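PDB 6WHJ: ribokinase from Giardia lamblia, which probably phosphorylates D-ribose at O-5 with ATP and magnesium, giving D-ribose 5-phosphate for nucleotide and amino-acid synthesis or the pentose phosphate pathway. Local coordinates for residues 52-57 with 82-87; 133-138 with 156-161; 176-181 with 202-207; 311-316 with 336-341. One frame throughout, in Å; residues are numbered along the deposited sequence.

Contact 1 of 4, residues 52-57 with 82-87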
loop_
_atom_site.group_PDB
_atom_site.type_symbol
_atom_site.label_atom_id
_atom_site.label_comp_id
_atom_site.label_asym_id
_atom_site.label_seq_id
_atom_site.Cartn_x
_atom_site.Cartn_y
_atom_site.Cartn_z
ATOM N N CYS B 52 -3.874 9.134 24.550
ATOM C CA CYS B 52 -3.983 10.062 25.674
ATOM C C CYS B 52 -5.437 10.424 25.932
ATOM O O CYS B 52 -5.927 10.293 27.058
ATOM C CB CYS B 52 -3.165 11.332 25.428
ATOM S SG CYS B 52 -1.370 11.166 25.638
ATOM N N GLY B 53 -6.143 10.881 24.892
ATOM C CA GLY B 53 -7.525 11.287 25.064
ATOM C C GLY B 53 -8.418 10.195 25.619
ATOM O O GLY B 53 -9.330 10.478 26.398
ATOM N N LYS B 54 -8.159 8.933 25.258
ATOM C CA LYS B 54 -9.027 7.855 25.728
ATOM C C LYS B 54 -8.694 7.394 27.140
ATOM O O LYS B 54 -9.584 6.940 27.867
ATOM C CB LYS B 54 -8.964 6.658 24.782
ATOM C CG LYS B 54 -9.568 6.904 23.413
ATOM C CD LYS B 54 -9.743 5.573 22.700
ATOM C CE LYS B 54 -10.499 5.704 21.397
ATOM N NZ LYS B 54 -10.220 4.509 20.550
ATOM N N VAL B 55 -7.432 7.497 27.549
ATOM C CA VAL B 55 -7.041 7.051 28.876
ATOM C C VAL B 55 -7.147 8.192 29.880
ATOM O O VAL B 55 -7.237 7.942 31.090
ATOM C CB VAL B 55 -5.621 6.452 28.806
ATOM C CG1 VAL B 55 -5.106 6.076 30.170
ATOM C CG2 VAL B 55 -5.608 5.216 27.901
ATOM N N LEU B 56 -7.203 9.430 29.406
ATOM C CA LEU B 56 -7.391 10.575 30.276
ATOM C C LEU B 56 -8.794 10.569 30.865
ATOM O O LEU B 56 -9.755 10.121 30.235
ATOM C CB LEU B 56 -7.176 11.862 29.489
ATOM C CG LEU B 56 -5.753 12.394 29.420
ATOM C CD1 LEU B 56 -5.739 13.593 28.501
ATOM C CD2 LEU B 56 -5.247 12.747 30.812
ATOM N N ARG B 57 -8.901 11.072 32.095
ATOM C CA ARG B 57 -10.210 11.294 32.699
ATOM C C ARG B 57 -11.008 12.317 31.894
ATOM O O ARG B 57 -12.134 12.047 31.459
ATOM C CB ARG B 57 -10.039 11.746 34.150
ATOM N N ARG B 82 -12.849 15.923 16.742
ATOM C CA ARG B 82 -13.999 16.566 17.370
ATOM C C ARG B 82 -14.883 15.551 18.084
ATOM O O ARG B 82 -15.233 15.737 19.254
ATOM C CB ARG B 82 -14.811 17.360 16.339
ATOM C CG ARG B 82 -14.178 18.672 15.906
ATOM C CD ARG B 82 -15.120 19.525 15.037
ATOM N NE ARG B 82 -15.214 19.056 13.655
ATOM C CZ ARG B 82 -14.417 19.481 12.673
ATOM N NH1 ARG B 82 -13.469 20.380 12.930
ATOM N NH2 ARG B 82 -14.565 19.016 11.434
ATOM N N GLU B 83 -15.219 14.449 17.413
ATOM C CA GLU B 83 -16.053 13.439 18.057
ATOM C C GLU B 83 -15.368 12.842 19.285
ATOM O O GLU B 83 -16.051 12.420 20.226
ATOM C CB GLU B 83 -16.425 12.341 17.056
ATOM N N LEU B 84 -14.028 12.830 19.317
ATOM C CA LEU B 84 -13.311 12.323 20.483
ATOM C C LEU B 84 -13.171 13.376 21.574
ATOM O O LEU B 84 -12.905 13.023 22.730
ATOM C CB LEU B 84 -11.916 11.834 20.090
ATOM C CG LEU B 84 -11.788 10.550 19.265
ATOM C CD1 LEU B 84 -10.333 10.278 18.921
ATOM C CD2 LEU B 84 -12.396 9.377 19.995
ATOM N N GLY B 85 -13.349 14.654 21.234
ATOM C CA GLY B 85 -13.215 15.726 22.201
ATOM C C GLY B 85 -11.791 16.055 22.587
ATOM O O GLY B 85 -11.557 16.528 23.706
ATOM N N ILE B 86 -10.835 15.860 21.683
ATOM C CA ILE B 86 -9.416 16.070 21.948
ATOM C C ILE B 86 -8.992 17.371 21.269
ATOM O O ILE B 86 -8.986 17.446 20.035
ATOM C CB ILE B 86 -8.566 14.896 21.453
ATOM C CG1 ILE B 86 -9.053 13.584 22.063
ATOM C CG2 ILE B 86 -7.108 15.147 21.767
ATOM C CD1 ILE B 86 -8.293 12.366 21.571
ATOM N N PRO B 87 -8.599 18.396 22.018
ATOM C CA PRO B 87 -8.143 19.638 21.393
ATOM C C PRO B 87 -6.923 19.405 20.519
ATOM O O PRO B 87 -6.111 18.516 20.767
ATOM C CB PRO B 87 -7.795 20.533 22.590
ATOM C CG PRO B 87 -8.533 19.946 23.745
ATOM C CD PRO B 87 -8.562 18.470 23.488
#
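The end of helix 44-55 meets the turn that closes helix 72-84 most closely at G53 and I86, whose CA atoms stand 6.0 Å apart with no hydrogen bond joining the two backbones. I86 supplies the main touch. Its CG1 branch lies beside the backbone N and anti to the carbonyl carbon (chi1 -56°), then runs on extended, which carries the terminal methyl to the helix: CD1 rests 3.7 Å from G53 CA, and CG1 follows 4.1 Å from the same G53 CA. Because G53 is a glycine, the isoleucine packs directly on the bare helix backbone. A second, looser touch joins K54, the residue after G53, to L84, two residues before I86: the aliphatic part of K54 passes the leucine branch, K54 CE lying 4.4 Å from L84 CD2. The charged end of K54 is engaged elsewhere, NZ bonding to the carbonyl O of S325, in the region of the predicted potassium site. Helix 72-84 ends in a Schellman motif at G85, which has positive phi (75°); G85 N bonds to R82 O at 2.9 Å. Past this turn the CB of I86, like that of L84, is directed toward helix 44-55. I86 also lies on A62 at the start of strand 62-69, and C52 and L56 reach the same alanine. The two helix ends thus sit near one edge of the large, mainly parallel sheet, where strand 62-69, helix 72-84 and strand 91-93 form a beta-alpha-beta crossover, while C52 and L56 turn to V282 of helix 272-287.

Contact 2 of 4, residues 133-138 with 156-161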
loop_
_atom_site.group_PDB
_atom_site.type_symbol
_atom_site.label_atom_id
_atom_site.label_comp_id
_atom_site.label_asym_id
_atom_site.label_seq_id
_atom_site.Cartn_x
_atom_site.Cartn_y
_atom_site.Cartn_z
ATOM N N ALA B 133 2.859 29.351 23.566
ATOM C CA ALA B 133 1.934 29.694 24.641
ATOM C C ALA B 133 1.389 28.445 25.322
ATOM O O ALA B 133 1.183 28.436 26.541
ATOM C CB ALA B 133 0.784 30.547 24.097
ATOM N N VAL B 134 1.160 27.377 24.553
ATOM C CA VAL B 134 0.638 26.139 25.125
ATOM C C VAL B 134 1.730 25.394 25.882
ATOM O O VAL B 134 1.500 24.881 26.983
ATOM C CB VAL B 134 0.026 25.260 24.016
ATOM C CG1 VAL B 134 -0.595 24.008 24.611
ATOM C CG2 VAL B 134 -0.986 26.031 23.199
ATOM N N LEU B 135 2.944 25.369 25.329
ATOM C CA LEU B 135 4.031 24.595 25.914
ATOM C C LEU B 135 4.460 25.138 27.272
ATOM O O LEU B 135 4.860 24.361 28.148
ATOM C CB LEU B 135 5.222 24.598 24.958
ATOM C CG LEU B 135 5.226 23.638 23.772
ATOM C CD1 LEU B 135 6.447 23.901 22.877
ATOM C CD2 LEU B 135 5.232 22.201 24.281
ATOM N N VAL B 136 4.381 26.458 27.480
ATOM C CA VAL B 136 4.825 27.038 28.748
ATOM C C VAL B 136 3.847 26.787 29.883
ATOM O O VAL B 136 4.150 27.140 31.032
ATOM C CB VAL B 136 5.076 28.555 28.620
ATOM C CG1 VAL B 136 6.178 28.824 27.608
ATOM C CG2 VAL B 136 3.798 29.275 28.221
ATOM N N LYS B 137 2.694 26.172 29.605
ATOM C CA LYS B 137 1.753 25.782 30.646
ATOM C C LYS B 137 1.543 24.273 30.715
ATOM O O LYS B 137 0.770 23.807 31.558
ATOM C CB LYS B 137 0.402 26.484 30.444
ATOM N N ALA B 138 2.199 23.500 29.856
ATOM C CA ALA B 138 2.021 22.057 29.823
ATOM C C ALA B 138 3.032 21.353 30.739
ATOM O O ALA B 138 3.998 21.945 31.223
ATOM C CB ALA B 138 2.153 21.544 28.387
ATOM N N VAL B 156 12.603 21.088 18.300
ATOM C CA VAL B 156 13.508 20.914 19.432
ATOM C C VAL B 156 13.925 22.266 19.996
ATOM O O VAL B 156 13.948 22.468 21.217
ATOM C CB VAL B 156 14.721 20.066 19.010
ATOM C CG1 VAL B 156 15.900 20.298 19.935
ATOM C CG2 VAL B 156 14.346 18.589 18.994
ATOM N N GLU B 157 14.238 23.224 19.121
ATOM C CA GLU B 157 14.622 24.542 19.615
ATOM C C GLU B 157 13.459 25.232 20.323
ATOM O O GLU B 157 13.652 25.869 21.366
ATOM C CB GLU B 157 15.162 25.396 18.471
ATOM C CG GLU B 157 15.506 26.807 18.895
ATOM C CD GLU B 157 16.593 26.866 19.959
ATOM O OE1 GLU B 157 17.415 25.921 20.051
ATOM O OE2 GLU B 157 16.614 27.861 20.717
ATOM N N VAL B 158 12.236 25.068 19.815
ATOM C CA VAL B 158 11.084 25.641 20.502
ATOM C C VAL B 158 10.957 25.057 21.900
ATOM O O VAL B 158 10.751 25.786 22.881
ATOM C CB VAL B 158 9.803 25.404 19.684
ATOM C CG1 VAL B 158 8.580 25.776 20.498
ATOM C CG2 VAL B 158 9.849 26.207 18.392
ATOM N N ILE B 159 11.107 23.737 22.017
ATOM C CA ILE B 159 10.953 23.073 23.307
ATOM C C ILE B 159 12.057 23.506 24.271
ATOM O O ILE B 159 11.810 23.735 25.463
ATOM C CB ILE B 159 10.928 21.556 23.091
ATOM C CG1 ILE B 159 9.727 21.175 22.222
ATOM C CG2 ILE B 159 10.835 20.834 24.427
ATOM C CD1 ILE B 159 9.739 19.726 21.777
ATOM N N LYS B 160 13.286 23.658 23.765
ATOM C CA LYS B 160 14.382 24.144 24.601
ATOM C C LYS B 160 14.049 25.508 25.186
ATOM O O LYS B 160 14.294 25.761 26.374
ATOM C CB LYS B 160 15.683 24.187 23.792
ATOM C CG LYS B 160 16.933 24.692 24.535
ATOM C CD LYS B 160 18.127 24.767 23.593
ATOM C CE LYS B 160 19.397 25.201 24.298
ATOM N NZ LYS B 160 20.493 25.548 23.338
ATOM N N GLN B 161 13.451 26.382 24.374
ATOM C CA GLN B 161 13.032 27.693 24.857
ATOM C C GLN B 161 11.839 27.601 25.801
ATOM O O GLN B 161 11.710 28.424 26.717
ATOM C CB GLN B 161 12.682 28.597 23.675
ATOM C CG GLN B 161 13.864 29.278 23.010
ATOM C CD GLN B 161 13.485 29.964 21.706
ATOM O OE1 GLN B 161 12.488 30.682 21.628
ATOM N NE2 GLN B 161 14.300 29.764 20.678
#
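L135 reaches V158 and I159 with its CG beside the backbone N (chi1 -80°) and CD1 anti to CA, an outstretched shape that pushes this one methyl toward helix 149-165. V158 answers with CG1, set anti to its own nitrogen by a chi1 of 170°. The two side chains run roughly perpendicular, and their methyls meet: L135 CD1 lies 3.7 Å from V158 CG1. The same leucine methyl also comes within 4.3 Å of I159 CG1, a more distant touch on the stem of that side chain. A single branch of L135 therefore rests on two successive residues of the facing helix, and the contact is wholly apolar. Straight after L135 the chain leaves helix 131-135 in a type I turn, with A138 N bonded to L135 O at 3.3 Å; N166 ND2 bonds to A138 O and ties the turn to the end of the neighbouring helix. Farther out, Q161 NE2 donates to E157 OE2 at 3.0 Å, nearly straight, along one turn of helix 149-165. L135 and I159 both also pack on V141 of strand 140-143, so the two helices cover the same face of the sheet. Strand 140-143, helix 149-165 and strand 170-173 make a beta-alpha-beta crossover of the kind from which the Rossmann-like core of PfkB sugar kinases is built.

Contact 3 of 4, residues 176-181 with 202-207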
loop_
_atom_site.group_PDB
_atom_site.type_symbol
_atom_site.label_atom_id
_atom_site.label_comp_id
_atom_site.label_asym_id
_atom_site.label_seq_id
_atom_site.Cartn_x
_atom_site.Cartn_y
_atom_site.Cartn_z
ATOM N N ALA B 176 10.552 6.518 17.131
ATOM C CA ALA B 176 9.924 5.504 16.286
ATOM C C ALA B 176 9.308 6.099 15.026
ATOM O O ALA B 176 8.640 7.135 15.092
ATOM C CB ALA B 176 8.839 4.765 17.077
ATOM N N PRO B 177 9.518 5.478 13.854
ATOM C CA PRO B 177 10.423 4.351 13.606
ATOM C C PRO B 177 11.859 4.822 13.460
ATOM O O PRO B 177 12.080 6.002 13.190
ATOM C CB PRO B 177 9.908 3.781 12.281
ATOM C CG PRO B 177 9.390 4.980 11.558
ATOM C CD PRO B 177 8.766 5.846 12.639
ATOM N N TYR B 178 12.819 3.912 13.576
ATOM C CA TYR B 178 14.213 4.303 13.430
ATOM C C TYR B 178 14.470 4.899 12.053
ATOM O O TYR B 178 14.118 4.313 11.026
ATOM C CB TYR B 178 15.145 3.118 13.664
ATOM C CG TYR B 178 16.558 3.479 13.309
ATOM C CD1 TYR B 178 17.291 4.350 14.105
ATOM C CD2 TYR B 178 17.146 2.992 12.145
ATOM C CE1 TYR B 178 18.580 4.698 13.770
ATOM C CE2 TYR B 178 18.431 3.335 11.798
ATOM C CZ TYR B 178 19.148 4.187 12.614
ATOM O OH TYR B 178 20.434 4.523 12.264
ATOM N N ARG B 179 15.065 6.084 12.045
ATOM C CA ARG B 179 15.392 6.831 10.838
ATOM C C ARG B 179 16.878 7.132 10.884
ATOM O O ARG B 179 17.343 7.769 11.834
ATOM C CB ARG B 179 14.633 8.160 10.793
ATOM C CG ARG B 179 13.147 8.093 10.741
ATOM C CD ARG B 179 12.707 8.016 9.317
ATOM N NE ARG B 179 13.095 9.197 8.553
ATOM C CZ ARG B 179 12.319 10.257 8.373
ATOM N NH1 ARG B 179 11.115 10.291 8.927
ATOM N NH2 ARG B 179 12.753 11.279 7.638
ATOM N N ALA B 180 17.616 6.723 9.859
ATOM C CA ALA B 180 19.037 7.051 9.849
ATOM C C ALA B 180 19.286 8.542 9.614
ATOM O O ALA B 180 20.383 9.031 9.906
ATOM C CB ALA B 180 19.766 6.225 8.791
ATOM N N ASP B 181 18.298 9.280 9.103
ATOM C CA ASP B 181 18.499 10.690 8.795
ATOM C C ASP B 181 18.135 11.614 9.953
ATOM O O ASP B 181 18.221 12.835 9.791
ATOM C CB ASP B 181 17.684 11.084 7.552
ATOM C CG ASP B 181 16.219 10.692 7.659
ATOM O OD1 ASP B 181 15.825 10.118 8.692
ATOM O OD2 ASP B 181 15.449 10.973 6.712
ATOM N N LEU B 202 19.363 -0.005 19.784
ATOM C CA LEU B 202 20.568 -0.583 19.204
ATOM C C LEU B 202 20.979 0.146 17.938
ATOM O O LEU B 202 22.176 0.273 17.657
ATOM C CB LEU B 202 20.356 -2.067 18.925
ATOM C CG LEU B 202 20.495 -2.944 20.168
ATOM C CD1 LEU B 202 20.223 -4.411 19.847
ATOM C CD2 LEU B 202 21.881 -2.755 20.778
ATOM N N GLU B 203 20.008 0.625 17.163
ATOM C CA GLU B 203 20.335 1.321 15.927
ATOM C C GLU B 203 20.840 2.733 16.177
ATOM O O GLU B 203 21.655 3.237 15.397
ATOM C CB GLU B 203 19.116 1.369 15.003
ATOM C CG GLU B 203 18.694 0.012 14.466
ATOM C CD GLU B 203 19.268 -0.262 13.083
ATOM O OE1 GLU B 203 20.371 0.257 12.775
ATOM O OE2 GLU B 203 18.617 -0.992 12.299
ATOM N N ILE B 204 20.438 3.363 17.289
ATOM C CA ILE B 204 20.872 4.734 17.545
ATOM C C ILE B 204 22.270 4.806 18.137
ATOM O O ILE B 204 22.864 5.888 18.148
ATOM C CB ILE B 204 19.796 5.413 18.427
ATOM C CG1 ILE B 204 18.493 5.607 17.639
ATOM C CG2 ILE B 204 20.216 6.772 18.975
ATOM C CD1 ILE B 204 17.298 6.047 18.483
ATOM N N SER B 205 22.855 3.673 18.521
ATOM C CA SER B 205 24.212 3.639 19.052
ATOM C C SER B 205 25.252 3.105 18.077
ATOM O O SER B 205 26.447 3.354 18.278
ATOM C CB SER B 205 24.261 2.807 20.339
ATOM O OG SER B 205 23.529 3.463 21.362
ATOM N N GLY B 206 24.849 2.362 17.051
ATOM C CA GLY B 206 25.784 1.838 16.070
ATOM C C GLY B 206 25.712 0.342 15.834
ATOM O O GLY B 206 26.513 -0.175 15.042
ATOM N N THR B 207 24.800 -0.392 16.460
ATOM C CA THR B 207 24.704 -1.833 16.285
ATOM C C THR B 207 23.434 -2.180 15.510
ATOM O O THR B 207 22.664 -1.309 15.104
ATOM C CB THR B 207 24.735 -2.535 17.644
ATOM O OG1 THR B 207 25.349 -1.671 18.609
ATOM C CG2 THR B 207 25.532 -3.822 17.557
#
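Y178 lays the face of its ring against E203, while I204 meets the edge of the same ring. The tyrosine is thrown across to the helix by a chi1 of 171°, CG lying anti to the backbone nitrogen. E203 CB sits almost over the middle of the ring, 3.5 Å from the centroid, in a CH-pi contact. Beyond CB the glutamate chain bends, its chi2 of -96° lying away from a staggered value, and the bend turns the carboxylate down flat on the tyrosine: the two planes are 12° apart, stacked, with E203 OE1 3.8 Å from Y178 CE2. I204 comes in near the ring plane, its CG1 3.9 Å from Y178 CD1; it and the tyrosine run alongside one another, pointing opposite ways. The ring joins the loop that follows strand 170-173 to helix 198-205, which starts just after N197, the first residue of an N-x-x-E sequence known from PfkB kinases and a predicted ATP ligand about 7 Å from the side chain of Y178. On the opposite face of the ring the loop folds back, A180 N lying 3.9 Å above the plane toward the rim. The rest of this loop has its own fastening: R179 holds both carboxylate oxygens of D181, NE bonding to OD1 and NH2 to OD2. The second pair, a salt bridge of 2.9 Å between R179 NH2 and D181 OD2, lies in the guanidinium plane, while OD1 is tilted from it. P177, preceded by a cis peptide, packs on T32 of the second subunit, and R179 on N34 of that subunit.

Contact 4 of 4, residues 311-316 with 336-341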
loop_
_atom_site.group_PDB
_atom_site.type_symbol
_atom_site.label_atom_id
_atom_site.label_comp_id
_atom_site.label_asym_id
_atom_site.label_seq_id
_atom_site.Cartn_x
_atom_site.Cartn_y
_atom_site.Cartn_z
ATOM N N ALA B 311 0.968 2.081 32.269
ATOM C CA ALA B 311 1.025 1.938 30.817
ATOM C C ALA B 311 1.011 0.474 30.408
ATOM O O ALA B 311 0.437 0.126 29.370
ATOM C CB ALA B 311 2.262 2.645 30.260
ATOM N N SER B 312 1.642 -0.397 31.206
ATOM C CA SER B 312 1.619 -1.830 30.907
ATOM C C SER B 312 0.200 -2.393 30.948
ATOM O O SER B 312 -0.202 -3.149 30.057
ATOM C CB SER B 312 2.518 -2.592 31.886
ATOM O OG SER B 312 3.849 -2.126 31.801
ATOM N N VAL B 313 -0.579 -2.020 31.965
ATOM C CA VAL B 313 -1.939 -2.528 32.086
ATOM C C VAL B 313 -2.771 -2.076 30.892
ATOM O O VAL B 313 -3.541 -2.860 30.318
ATOM C CB VAL B 313 -2.553 -2.080 33.428
ATOM C CG1 VAL B 313 -4.030 -2.461 33.527
ATOM C CG2 VAL B 313 -1.771 -2.669 34.595
ATOM N N ALA B 314 -2.623 -0.809 30.490
ATOM C CA ALA B 314 -3.361 -0.319 29.332
ATOM C C ALA B 314 -2.913 -1.016 28.053
ATOM O O ALA B 314 -3.748 -1.402 27.226
ATOM C CB ALA B 314 -3.207 1.193 29.214
ATOM N N ALA B 315 -1.604 -1.200 27.873
ATOM C CA ALA B 315 -1.127 -1.902 26.685
ATOM C C ALA B 315 -1.541 -3.368 26.710
ATOM O O ALA B 315 -1.892 -3.941 25.668
ATOM C CB ALA B 315 0.392 -1.771 26.566
ATOM N N GLY B 316 -1.535 -3.984 27.893
ATOM C CA GLY B 316 -1.962 -5.366 27.992
ATOM C C GLY B 316 -3.425 -5.555 27.647
ATOM O O GLY B 316 -3.820 -6.616 27.161
ATOM N N ASP B 336 -9.940 -0.364 36.519
ATOM C CA ASP B 336 -10.497 -1.592 37.074
ATOM C C ASP B 336 -9.458 -2.708 37.083
ATOM O O ASP B 336 -9.236 -3.356 38.111
ATOM C CB ASP B 336 -11.736 -2.026 36.284
ATOM C CG ASP B 336 -12.945 -1.128 36.528
ATOM O OD1 ASP B 336 -13.827 -1.080 35.645
ATOM O OD2 ASP B 336 -13.009 -0.453 37.579
ATOM N N ALA B 337 -8.793 -2.934 35.946
ATOM C CA ALA B 337 -7.842 -4.036 35.863
ATOM C C ALA B 337 -6.595 -3.784 36.702
ATOM O O ALA B 337 -5.934 -4.740 37.125
ATOM C CB ALA B 337 -7.468 -4.288 34.402
ATOM N N LEU B 338 -6.252 -2.514 36.949
ATOM C CA LEU B 338 -5.118 -2.201 37.817
ATOM C C LEU B 338 -5.417 -2.573 39.265
ATOM O O LEU B 338 -4.502 -2.923 40.022
ATOM C CB LEU B 338 -4.764 -0.715 37.700
ATOM C CG LEU B 338 -3.430 -0.203 38.263
ATOM C CD1 LEU B 338 -2.267 -1.071 37.820
ATOM C CD2 LEU B 338 -3.170 1.244 37.881
ATOM N N SER B 339 -6.694 -2.520 39.657
ATOM C CA SER B 339 -7.089 -2.876 41.016
ATOM C C SER B 339 -6.982 -4.378 41.247
ATOM O O SER B 339 -6.474 -4.824 42.284
ATOM C CB SER B 339 -8.517 -2.397 41.282
ATOM O OG SER B 339 -8.713 -1.092 40.770
ATOM N N LYS B 340 -7.477 -5.177 40.297
ATOM C CA LYS B 340 -7.363 -6.626 40.421
ATOM C C LYS B 340 -5.903 -7.069 40.361
ATOM O O LYS B 340 -5.504 -8.003 41.068
ATOM C CB LYS B 340 -8.196 -7.312 39.335
ATOM N N PHE B 341 -5.086 -6.388 39.547
ATOM C CA PHE B 341 -3.665 -6.710 39.435
ATOM C C PHE B 341 -2.895 -6.390 40.707
ATOM O O PHE B 341 -1.793 -6.915 40.898
ATOM C CB PHE B 341 -3.040 -5.960 38.254
#
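V313 meets A337 and L338 mainly through methyl groups, with no ring, amide or carboxylate lying between the two segments; the aromatic residue at hand is Y261, from a loop outside the pair, which touches both V313 and A337. V313 spreads its two branches over successive residues of helix 331-341. CG1, anti to the backbone nitrogen at a chi1 of 174°, lies 4.0 Å from A337 CB and 4.1 Å from L338 N; CG2, beside its own nitrogen, meets L338 CD1 at 3.6 Å. L338 swings its CG anti to the backbone N (chi1 -166°) and then bends at chi2, which brings CD1 to V313, so that the leucine lies athwart the valine. V313 and L338 have CA atoms 6.6 Å apart. Helix 331-341, the last of the chain, packs on helix 301-318 through residues other than those that turn to helix 272-287: F310 touches L338 and I317 touches A337, on either side of V313 in sequence, whereas A311 and S312 turn to F276. In this PfkB kinase, helix 272-287 opens within the G-A-G-D motif, whose D274, in its first turn, is the predicted catalytic base. The end of helix 301-318 and the link to 331-341 carry the predicted potassium ligands S318, R321, G323 and S327. S312 OG bonds back to A308 O within its own helix.

Overall arrangement
The four contacts follow one another along the chain without touching. Contacts 1 and 4 come nearest, about 5 Å between nearest atoms and 19 Å between centres, joined through helix 272-287, on which C52, L56 and A311 all pack. Both flank the predicted potassium site: K54 of contact 1 is about 7 Å from S327, and A337 of contact 4 about 8 Å from R321, side chain to side chain. Contact 3 lies on the opposite side of the chain's centre from contact 1, 31 Å away between centres, beside predicted ATP and substrate residues. Contact 2, away from these sites, belongs to the helical covering of the central sheet.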